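Local structure of Ketoacyl_synth_N domain-containing protein (Photorhabdus luminescens subsp. laumondii, 6SMO) at residues Gly11-Asp19 and Ile46-Gly54. The protein probably acts as a 3-oxoacyl-[acyl-carrier-protein] synthase-like enzyme of the thiolase superfamily in lipid metabolism. Residues are numbered along the deposited sequence; the frame is centred on the assembly and turned at random.
Sequences GAIHPDGND and IRTLSDFDG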
ATOM      1  N   GLY C  11      15.442 -14.698  -6.933  1.00 40.36           N
ATOM      2  CA  GLY C  11      16.329 -13.637  -7.446  1.00 40.84           C
ATOM      3  C   GLY C  11      16.550 -12.567  -6.393  1.00 41.06           C
ATOM      4  O   GLY C  11      15.582 -12.235  -5.681  1.00 40.66           O
ATOM      5  N   ALA C  12      17.792 -12.111  -6.227  1.00 41.87           N
ATOM      6  CA  ALA C  12      18.155 -11.057  -5.255  1.00 42.29           C
ATOM      7  C   ALA C  12      19.368 -10.285  -5.766  1.00 43.08           C
ATOM      8  O   ALA C  12      20.104 -10.844  -6.543  1.00 43.57           O
ATOM      9  CB  ALA C  12      18.498 -11.704  -3.952  1.00 42.00           C
ATOM     10  N   ILE C  13      19.541  -9.036  -5.346  1.00 44.18           N
ATOM     11  CA  ILE C  13      20.752  -8.232  -5.687  1.00 45.14           C
ATOM     12  C   ILE C  13      21.239  -7.600  -4.384  1.00 45.18           C
ATOM     13  O   ILE C  13      20.419  -7.218  -3.594  1.00 44.55           O
ATOM     14  CB  ILE C  13      20.487  -7.195  -6.788  1.00 45.80           C
ATOM     15  CG1 ILE C  13      19.390  -6.206  -6.405  1.00 46.02           C
ATOM     16  CG2 ILE C  13      20.170  -7.871  -8.100  1.00 46.08           C
ATOM     17  CD1 ILE C  13      19.294  -5.043  -7.342  1.00 46.38           C
ATOM     18  N   HIS C  14      22.544  -7.508  -4.174  1.00 45.72           N
ATOM     19  CA  HIS C  14      23.048  -6.987  -2.881  1.00 46.29           C
ATOM     20  C   HIS C  14      24.458  -6.431  -3.073  1.00 47.51           C
ATOM     21  O   HIS C  14      25.047  -6.723  -4.090  1.00 48.54           O
ATOM     22  CB  HIS C  14      23.005  -8.151  -1.894  1.00 46.12           C
ATOM     23  CG  HIS C  14      23.298  -7.829  -0.474  1.00 46.54           C
ATOM     24  ND1 HIS C  14      24.437  -8.238   0.143  1.00 46.73           N
ATOM     25  CD2 HIS C  14      22.594  -7.184   0.462  1.00 46.94           C
ATOM     26  CE1 HIS C  14      24.438  -7.839   1.382  1.00 46.88           C
ATOM     27  NE2 HIS C  14      23.326  -7.206   1.599  1.00 46.95           N
ATOM     28  N   PRO C  15      25.013  -5.636  -2.142  1.00 48.24           N
ATOM     29  CA  PRO C  15      26.375  -5.148  -2.246  1.00 49.38           C
ATOM     30  C   PRO C  15      27.354  -6.319  -2.375  1.00 50.31           C
ATOM     31  O   PRO C  15      28.359  -6.156  -2.969  1.00 50.62           O
ATOM     32  CB  PRO C  15      26.563  -4.521  -0.870  1.00 49.32           C
ATOM     33  CG  PRO C  15      25.239  -3.933  -0.580  1.00 48.70           C
ATOM     34  CD  PRO C  15      24.306  -5.023  -1.030  1.00 48.00           C
ATOM     35  N   ASP C  16      27.076  -7.418  -1.694  1.00 50.88           N
ATOM     36  CA  ASP C  16      27.868  -8.663  -1.805  1.00 52.46           C
ATOM     37  C   ASP C  16      27.643  -9.348  -3.160  1.00 53.32           C
ATOM     38  O   ASP C  16      28.485 -10.132  -3.536  1.00 55.90           O
ATOM     39  CB  ASP C  16      27.699  -9.541  -0.567  1.00 52.77           C
ATOM     40  CG  ASP C  16      28.398  -9.019   0.675  1.00 52.94           C
ATOM     41  OD1 ASP C  16      29.086  -8.016   0.586  1.00 52.34           O
ATOM     42  OD2 ASP C  16      28.245  -9.635   1.723  1.00 54.00           O
ATOM     43  N   GLY C  17      26.491  -9.204  -3.805  1.00 52.52           N
ATOM     44  CA  GLY C  17      26.369  -9.854  -5.120  1.00 52.90           C
ATOM     45  C   GLY C  17      25.221  -9.343  -5.964  1.00 52.65           C
ATOM     46  O   GLY C  17      24.208  -8.992  -5.413  1.00 51.89           O
ATOM     47  N   ASN C  18      25.329  -9.447  -7.282  1.00 53.47           N
ATOM     48  CA  ASN C  18      24.228  -8.977  -8.154  1.00 53.58           C
ATOM     49  C   ASN C  18      23.361 -10.153  -8.595  1.00 52.50           C
ATOM     50  O   ASN C  18      22.510  -9.958  -9.433  1.00 51.92           O
ATOM     51  CB  ASN C  18      24.727  -8.120  -9.307  1.00 54.95           C
ATOM     52  CG  ASN C  18      25.135  -6.735  -8.871  1.00 56.26           C
ATOM     53  OD1 ASN C  18      24.753  -6.269  -7.802  1.00 56.57           O
ATOM     54  ND2 ASN C  18      25.922  -6.073  -9.698  1.00 57.13           N
ATOM     55  N   ASP C  19      23.636 -11.335  -8.075  1.00 52.43           N
ATOM     56  CA  ASP C  19      22.820 -12.552  -8.338  1.00 52.87           C
ATOM     57  C   ASP C  19      22.868 -13.468  -7.109  1.00 52.60           C
ATOM     58  O   ASP C  19      23.725 -13.237  -6.233  1.00 51.25           O
ATOM     59  CB  ASP C  19      23.276 -13.266  -9.615  1.00 53.71           C
ATOM     60  CG  ASP C  19      24.754 -13.612  -9.647  1.00 54.50           C
ATOM     61  OD1 ASP C  19      25.165 -14.493  -8.868  1.00 55.40           O
ATOM     62  OD2 ASP C  19      25.481 -12.997 -10.452  1.00 56.02           O
ATOM     63  N   ILE C  46      25.724   3.156   4.989  1.00 64.05           N
ATOM     64  CA  ILE C  46      24.803   2.587   3.959  1.00 61.75           C
ATOM     65  C   ILE C  46      25.660   2.001   2.833  1.00 59.93           C
ATOM     66  O   ILE C  46      26.321   2.788   2.128  1.00 59.76           O
ATOM     67  CB  ILE C  46      23.823   3.656   3.427  1.00 62.47           C
ATOM     68  CG1 ILE C  46      23.163   4.462   4.552  1.00 62.47           C
ATOM     69  CG2 ILE C  46      22.787   3.029   2.505  1.00 62.59           C
ATOM     70  CD1 ILE C  46      22.464   3.624   5.598  1.00 62.20           C
ATOM     71  N   ARG C  47      25.650   0.672   2.677  1.00 57.58           N
ATOM     72  CA  ARG C  47      26.408  -0.053   1.622  1.00 56.79           C
ATOM     73  C   ARG C  47      25.607  -0.022   0.315  1.00 56.11           C
ATOM     74  O   ARG C  47      24.488  -0.574   0.295  1.00 55.17           O
ATOM     75  CB  ARG C  47      26.691  -1.495   2.052  1.00 56.21           C
ATOM     76  CG  ARG C  47      27.677  -1.618   3.204  1.00 56.55           C
ATOM     77  CD  ARG C  47      27.880  -3.064   3.615  1.00 56.37           C
ATOM     78  NE  ARG C  47      28.521  -3.848   2.568  1.00 56.43           N
ATOM     79  CZ  ARG C  47      28.672  -5.171   2.585  1.00 56.81           C
ATOM     80  NH1 ARG C  47      29.272  -5.777   1.574  1.00 57.16           N
ATOM     81  NH2 ARG C  47      28.227  -5.887   3.605  1.00 56.89           N
ATOM     82  N   THR C  48      26.165   0.602  -0.727  1.00 55.77           N
ATOM     83  CA  THR C  48      25.574   0.699  -2.089  1.00 55.49           C
ATOM     84  C   THR C  48      25.880  -0.588  -2.865  1.00 54.94           C
ATOM     85  O   THR C  48      26.718  -1.378  -2.388  1.00 53.76           O
ATOM     86  CB  THR C  48      26.103   1.930  -2.836  1.00 56.09           C
ATOM     87  OG1 THR C  48      27.527   1.841  -2.897  1.00 56.92           O
ATOM     88  CG2 THR C  48      25.702   3.232  -2.178  1.00 56.39           C
ATOM     89  N   LEU C  49      25.221  -0.782  -4.013  1.00 55.36           N
ATOM     90  CA  LEU C  49      25.493  -1.902  -4.955  1.00 56.31           C
ATOM     91  C   LEU C  49      26.769  -1.586  -5.745  1.00 58.82           C
ATOM     92  O   LEU C  49      27.005  -0.395  -6.030  1.00 59.03           O
ATOM     93  CB  LEU C  49      24.302  -2.088  -5.900  1.00 55.14           C
ATOM     94  CG  LEU C  49      22.961  -2.412  -5.241  1.00 54.10           C
ATOM     95  CD1 LEU C  49      21.861  -2.485  -6.287  1.00 53.72           C
ATOM     96  CD2 LEU C  49      23.027  -3.711  -4.453  1.00 53.80           C
ATOM     97  N   SER C  50      27.550  -2.618  -6.078  1.00 61.27           N
ATOM     98  CA  SER C  50      28.811  -2.529  -6.863  1.00 63.58           C
ATOM     99  C   SER C  50      28.594  -3.122  -8.260  1.00 65.77           C
ATOM    100  O   SER C  50      28.045  -4.240  -8.348  1.00 65.89           O
ATOM    101  CB  SER C  50      29.942  -3.217  -6.146  1.00 64.09           C
ATOM    102  OG  SER C  50      30.222  -2.577  -4.909  1.00 64.36           O
ATOM    103  N   ASP C  51      29.010  -2.393  -9.303  1.00 67.53           N
ATOM    104  CA  ASP C  51      28.966  -2.822 -10.727  1.00 69.20           C
ATOM    105  C   ASP C  51      27.521  -3.156 -11.122  1.00 69.13           C
ATOM    106  O   ASP C  51      27.311  -4.209 -11.758  1.00 69.55           O
ATOM    107  CB  ASP C  51      29.902  -4.010 -10.974  1.00 70.64           C
ATOM    108  CG  ASP C  51      31.353  -3.743 -10.607  1.00 72.35           C
ATOM    109  OD1 ASP C  51      31.799  -2.590 -10.777  1.00 73.55           O
ATOM    110  OD2 ASP C  51      32.026  -4.691 -10.157  1.00 73.46           O
ATOM    111  N   PHE C  52      26.568  -2.290 -10.760  1.00 69.77           N
ATOM    112  CA  PHE C  52      25.123  -2.432 -11.081  1.00 70.41           C
ATOM    113  C   PHE C  52      24.651  -1.230 -11.905  1.00 71.22           C
ATOM    114  O   PHE C  52      24.996  -0.082 -11.560  1.00 69.93           O
ATOM    115  CB  PHE C  52      24.281  -2.566  -9.809  1.00 69.32           C
ATOM    116  CG  PHE C  52      22.803  -2.719 -10.069  1.00 68.28           C
ATOM    117  CD1 PHE C  52      22.271  -3.948 -10.433  1.00 68.04           C
ATOM    118  CD2 PHE C  52      21.945  -1.634  -9.971  1.00 67.40           C
ATOM    119  CE1 PHE C  52      20.914  -4.088 -10.681  1.00 67.52           C
ATOM    120  CE2 PHE C  52      20.588  -1.776 -10.220  1.00 67.12           C
ATOM    121  CZ  PHE C  52      20.075  -3.003 -10.574  1.00 67.24           C
ATOM    122  N   ASP C  53      23.875  -1.501 -12.960  1.00 73.50           N
ATOM    123  CA  ASP C  53      23.162  -0.485 -13.781  1.00 75.60           C
ATOM    124  C   ASP C  53      21.911  -1.133 -14.384  1.00 76.12           C
ATOM    125  O   ASP C  53      22.019  -2.269 -14.890  1.00 76.04           O
ATOM    126  CB  ASP C  53      24.072   0.097 -14.866  1.00 77.59           C
ATOM    127  CG  ASP C  53      23.466   1.275 -15.613  1.00 78.99           C
ATOM    128  OD1 ASP C  53      22.658   2.007 -15.004  1.00 79.00           O
ATOM    129  OD2 ASP C  53      23.806   1.451 -16.800  1.00 80.93           O
ATOM    130  N   GLY C  54      20.775  -0.429 -14.330  1.00 76.64           N
ATOM    131  CA  GLY C  54      19.461  -0.916 -14.799  1.00 76.92           C
ATOM    132  C   GLY C  54      19.106  -0.364 -16.169  1.00 77.26           C
ATOM    133  O   GLY C  54      17.940   0.040 -16.355  1.00 76.99           O
TER
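Asp16 and Arg47 carry the charged part: a salt bridge joins Arg47 NH1 to Asp16 OD1, its modelled 2.5 Å too short to be taken literally at this resolution. OD1 lies at the edge of the guanidinium, near its plane, but the carboxylate plane is turned 57° from it and Arg47 NH2 stays 4.2 Å from Asp16 OD2, so the pairing is single-bonded, not side by side through two bonds. A bend at chi3 (66°) brings the Arg47 chain round Pro15 CB, and NH2 forms a second salt bridge, with Asp311.

The other polar link is made by an amide: Asn18 ND2 donates to the backbone Ser50 O over 3.1 Å. The donor stands 22° out of the carbonyl plane, and Asn18 ND2 also comes near the edge of the Phe52 ring.

Both segments belong to the ketoacyl synthase N-terminal region, of the thiolase clan. Strands 5-13 and 46-47 pair with strand 218-229, antiparallel and parallel respectively, and the turn leading from Ile13 to helix 20-31 meets the chain that leaves strand 46-47. Asp19 N-caps that helix through Ala22 N.

Apolar contacts fill the middle. Leu49 CD2 packs against the backbone at His14 C (3.4 Å) and lies 3.9 Å from Pro15 CD, while Leu49 CD1 covers one face of the Phe52 ring, offset toward its rim. Ile13 CD1 reaches both Leu49 CD1 and Phe52 CE1, at 3.8 Å each, crossing either side chain at about a right angle; helix 68-84 also packs on Ile13. Pro15 CG rests 3.5 Å from Thr48 O.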